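Local structure of beta-glucoside kinase (4HTL) at residues V182-Y187 / E201-N206. The protein phosphorylates cellobiose with ATP to give cellobiose-6'-phosphate, and may also regulate transcription of the cellobiose-PTS operon. Residues are numbered along the deposited sequence; the frame is centred on the assembly and turned at random. Where two conformers were deposited one is given.
Sequences VLRRQY and EEIFAN
Ile203 carries the apolar part of the contact, reaching from helix 200-208 to one turn of helix 180-191 at Tyr187, Leu183 and Arg184. With CG1 anti to its own carbonyl carbon (chi1 -59°), Ile203 CG1 lies over one face of the Tyr187 ring in a CH-pi contact, 4.1 Å from the ring centroid and displaced toward the rim. Ile203 CD1, anti to CA (chi2 165°), packs against Tyr187 CB at 3.7 Å; the isoleucine chain and the tyrosine run past one another with reversed directions. The same methyl, Ile203 CD1, lies 3.6 Å from the Leu183 carbonyl O and also touches Leu183 CB, while Arg184 CG flanks it from the next position. The two segments cross at 70° with axes 10.5 Å apart, a separation spanned by side chains rather than by close backbone approach. These helices belong to the sugar-kinase fold of the ROK family, within the actin-like ATPase superfamily, and both rest on the long helix 212-236, where Leu183 meets Leu217 and Tyr187 and Asn206 meet Ser214. Among the polar groups, Glu202 OE2 sits obliquely to the ring, 4.2 Å from Tyr187 CE2, and forms a salt bridge with Arg193. Arg184, bent at chi3, donates from NE to the Ile198 carbonyl O in the loop connecting the two helices.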
ATOM      1  N   VAL A 182      -7.062 -13.421  18.626  1.00 19.05           N
ATOM      2  CA  VAL A 182      -7.452 -14.590  17.867  1.00 18.50           C
ATOM      3  C   VAL A 182      -6.712 -15.816  18.435  1.00 16.72           C
ATOM      4  O   VAL A 182      -7.305 -16.896  18.550  1.00 17.63           O
ATOM      5  CB  VAL A 182      -7.184 -14.400  16.346  1.00 18.36           C
ATOM      6  CG1 VAL A 182      -7.248 -15.747  15.626  1.00 19.82           C
ATOM      7  CG2 VAL A 182      -8.154 -13.382  15.793  1.00 21.99           C
ATOM      8  N   LEU A 183      -5.418 -15.670  18.756  1.00 17.30           N
ATOM      9  CA  LEU A 183      -4.682 -16.774  19.343  1.00 18.49           C
ATOM     10  C   LEU A 183      -5.332 -17.312  20.598  1.00 19.37           C
ATOM     11  O   LEU A 183      -5.492 -18.548  20.744  1.00 19.75           O
ATOM     12  CB  LEU A 183      -3.241 -16.376  19.659  1.00 21.39           C
ATOM     13  CG  LEU A 183      -2.213 -16.407  18.535  1.00 23.67           C
ATOM     14  CD1 LEU A 183      -0.902 -15.792  19.060  1.00 25.32           C
ATOM     15  CD2 LEU A 183      -1.969 -17.836  17.997  1.00 21.35           C
ATOM     16  N   ARG A 184      -5.737 -16.411  21.474  1.00 21.98           N
ATOM     17  CA  ARG A 184      -6.409 -16.805  22.724  1.00 22.55           C
ATOM     18  C   ARG A 184      -7.762 -17.464  22.435  1.00 23.89           C
ATOM     19  O   ARG A 184      -8.093 -18.493  23.026  1.00 22.54           O
ATOM     20  CB  ARG A 184      -6.550 -15.612  23.672  1.00 24.02           C
ATOM     21  CG  ARG A 184      -5.197 -15.093  24.155  1.00 23.68           C
ATOM     22  CD  ARG A 184      -5.348 -13.790  24.914  1.00 29.47           C
ATOM     23  NE  ARG A 184      -6.322 -13.983  25.986  1.00 29.12           N
ATOM     24  CZ  ARG A 184      -7.497 -13.367  26.106  1.00 32.83           C
ATOM     25  NH1 ARG A 184      -7.867 -12.392  25.278  1.00 39.36           N
ATOM     26  NH2 ARG A 184      -8.291 -13.685  27.131  1.00 40.37           N
ATOM     27  N   ARG A 185      -8.522 -16.891  21.504  1.00 19.89           N
ATOM     28  CA  ARG A 185      -9.800 -17.480  21.077  1.00 20.92           C
ATOM     29  C   ARG A 185      -9.622 -18.881  20.526  1.00 23.57           C
ATOM     30  O   ARG A 185     -10.371 -19.785  20.876  1.00 23.44           O
ATOM     31  CB  ARG A 185     -10.475 -16.605  20.048  1.00 24.29           C
ATOM     32  CG  ARG A 185     -11.052 -15.361  20.680  1.00 31.51           C
ATOM     33  CD  ARG A 185     -11.871 -14.505  19.713  1.00 36.53           C
ATOM     34  NE  ARG A 185     -12.810 -15.305  18.914  1.00 42.68           N
ATOM     35  CZ  ARG A 185     -12.874 -15.295  17.581  1.00 46.01           C
ATOM     36  NH1 ARG A 185     -12.080 -14.495  16.864  1.00 52.94           N
ATOM     37  NH2 ARG A 185     -13.749 -16.078  16.946  1.00 53.06           N
ATOM     38  N   GLN A 186      -8.629 -19.070  19.660  1.00 20.80           N
ATOM     39  CA  GLN A 186      -8.384 -20.369  19.112  1.00 18.77           C
ATOM     40  C   GLN A 186      -7.978 -21.372  20.190  1.00 21.18           C
ATOM     41  O   GLN A 186      -8.427 -22.515  20.185  1.00 21.64           O
ATOM     42  CB  GLN A 186      -7.282 -20.311  18.058  1.00 17.65           C
ATOM     43  CG  GLN A 186      -7.672 -19.554  16.805  1.00 18.94           C
ATOM     44  CD  GLN A 186      -6.511 -19.200  15.875  1.00 19.89           C
ATOM     45  OE1 GLN A 186      -5.345 -19.211  16.288  1.00 18.38           O
ATOM     46  NE2 GLN A 186      -6.833 -18.872  14.592  1.00 18.79           N
ATOM     47  N   TYR A 187      -7.079 -20.958  21.077  1.00 20.64           N
ATOM     48  CA  TYR A 187      -6.669 -21.825  22.179  1.00 23.00           C
ATOM     49  C   TYR A 187      -7.835 -22.234  23.060  1.00 23.43           C
ATOM     50  O   TYR A 187      -7.939 -23.418  23.448  1.00 26.08           O
ATOM     51  CB  TYR A 187      -5.573 -21.162  23.002  1.00 21.24           C
ATOM     52  CG  TYR A 187      -4.798 -22.172  23.851  1.00 23.69           C
ATOM     53  CD1 TYR A 187      -3.964 -23.116  23.254  1.00 29.61           C
ATOM     54  CD2 TYR A 187      -4.887 -22.157  25.237  1.00 24.51           C
ATOM     55  CE1 TYR A 187      -3.275 -24.039  24.006  1.00 32.19           C
ATOM     56  CE2 TYR A 187      -4.180 -23.062  26.000  1.00 33.51           C
ATOM     57  CZ  TYR A 187      -3.378 -24.007  25.372  1.00 32.70           C
ATOM     58  OH  TYR A 187      -2.668 -24.901  26.119  1.00 42.54           O
ATOM     59  N   GLU A 201       0.833 -15.536  27.105  1.00 28.76           N
ATOM     60  CA  GLU A 201       2.069 -16.058  27.665  0.50 27.55           C
ATOM     61  C   GLU A 201       2.005 -17.585  27.762  1.00 25.93           C
ATOM     62  O   GLU A 201       2.987 -18.287  27.447  1.00 27.13           O
ATOM     63  CB  GLU A 201       2.351 -15.426  29.043  0.50 28.85           C
ATOM     64  CG  GLU A 201       3.634 -15.886  29.692  0.50 36.08           C
ATOM     65  CD  GLU A 201       3.851 -15.245  31.048  0.50 39.78           C
ATOM     66  OE1 GLU A 201       3.689 -14.010  31.150  0.50 51.06           O
ATOM     67  OE2 GLU A 201       4.187 -15.972  32.015  0.50 50.69           O
ATOM     68  N   GLU A 202       0.859 -18.124  28.149  1.00 27.95           N
ATOM     69  CA  GLU A 202       0.771 -19.602  28.316  1.00 29.36           C
ATOM     70  C   GLU A 202       0.808 -20.317  26.991  1.00 24.31           C
ATOM     71  O   GLU A 202       1.369 -21.393  26.878  1.00 23.79           O
ATOM     72  CB  GLU A 202      -0.445 -20.046  29.120  1.00 35.76           C
ATOM     73  CG  GLU A 202      -1.757 -20.212  28.420  1.00 40.67           C
ATOM     74  CD  GLU A 202      -2.849 -20.585  29.399  1.00 35.91           C
ATOM     75  OE1 GLU A 202      -3.595 -19.678  29.821  1.00 37.06           O
ATOM     76  OE2 GLU A 202      -2.947 -21.779  29.769  1.00 40.15           O
ATOM     77  N   ILE A 203       0.211 -19.704  25.978  1.00 23.19           N
ATOM     78  CA  ILE A 203       0.248 -20.297  24.629  1.00 22.27           C
ATOM     79  C   ILE A 203       1.711 -20.387  24.151  1.00 20.21           C
ATOM     80  O   ILE A 203       2.134 -21.403  23.677  1.00 22.08           O
ATOM     81  CB  ILE A 203      -0.624 -19.554  23.608  1.00 21.24           C
ATOM     82  CG1 ILE A 203      -2.100 -19.522  24.050  1.00 22.19           C
ATOM     83  CG2 ILE A 203      -0.496 -20.181  22.208  1.00 22.66           C
ATOM     84  CD1 ILE A 203      -2.964 -18.522  23.307  1.00 23.40           C
ATOM     85  N   PHE A 204       2.479 -19.311  24.275  1.00 22.13           N
ATOM     86  CA  PHE A 204       3.881 -19.357  23.909  1.00 20.70           C
ATOM     87  C   PHE A 204       4.715 -20.287  24.771  1.00 17.73           C
ATOM     88  O   PHE A 204       5.688 -20.863  24.268  1.00 21.87           O
ATOM     89  CB  PHE A 204       4.490 -17.954  23.938  1.00 20.79           C
ATOM     90  CG  PHE A 204       4.229 -17.165  22.663  1.00 21.85           C
ATOM     91  CD1 PHE A 204       4.884 -17.507  21.496  1.00 22.61           C
ATOM     92  CD2 PHE A 204       3.307 -16.139  22.630  1.00 28.01           C
ATOM     93  CE1 PHE A 204       4.646 -16.840  20.314  1.00 24.64           C
ATOM     94  CE2 PHE A 204       3.079 -15.430  21.465  1.00 30.35           C
ATOM     95  CZ  PHE A 204       3.757 -15.776  20.305  1.00 23.75           C
ATOM     96  N   ALA A 205       4.401 -20.367  26.064  1.00 20.98           N
ATOM     97  CA  ALA A 205       5.093 -21.301  26.934  1.00 23.66           C
ATOM     98  C   ALA A 205       4.841 -22.734  26.482  1.00 21.86           C
ATOM     99  O   ALA A 205       5.768 -23.548  26.377  1.00 23.95           O
ATOM    100  CB  ALA A 205       4.700 -21.090  28.419  1.00 23.94           C
ATOM    101  N   ASN A 206       3.596 -23.039  26.146  1.00 23.12           N
ATOM    102  CA  ASN A 206       3.284 -24.357  25.629  0.70 21.98           C
ATOM    103  C   ASN A 206       3.965 -24.606  24.291  1.00 21.30           C
ATOM    104  O   ASN A 206       4.478 -25.665  24.047  1.00 19.78           O
ATOM    105  CB  ASN A 206       1.789 -24.553  25.522  0.70 24.61           C
ATOM    106  CG  ASN A 206       1.131 -24.565  26.864  0.70 23.51           C
ATOM    107  OD1 ASN A 206       1.771 -24.855  27.859  0.70 31.37           O
ATOM    108  ND2 ASN A 206      -0.145 -24.250  26.903  0.70 36.92           N
TER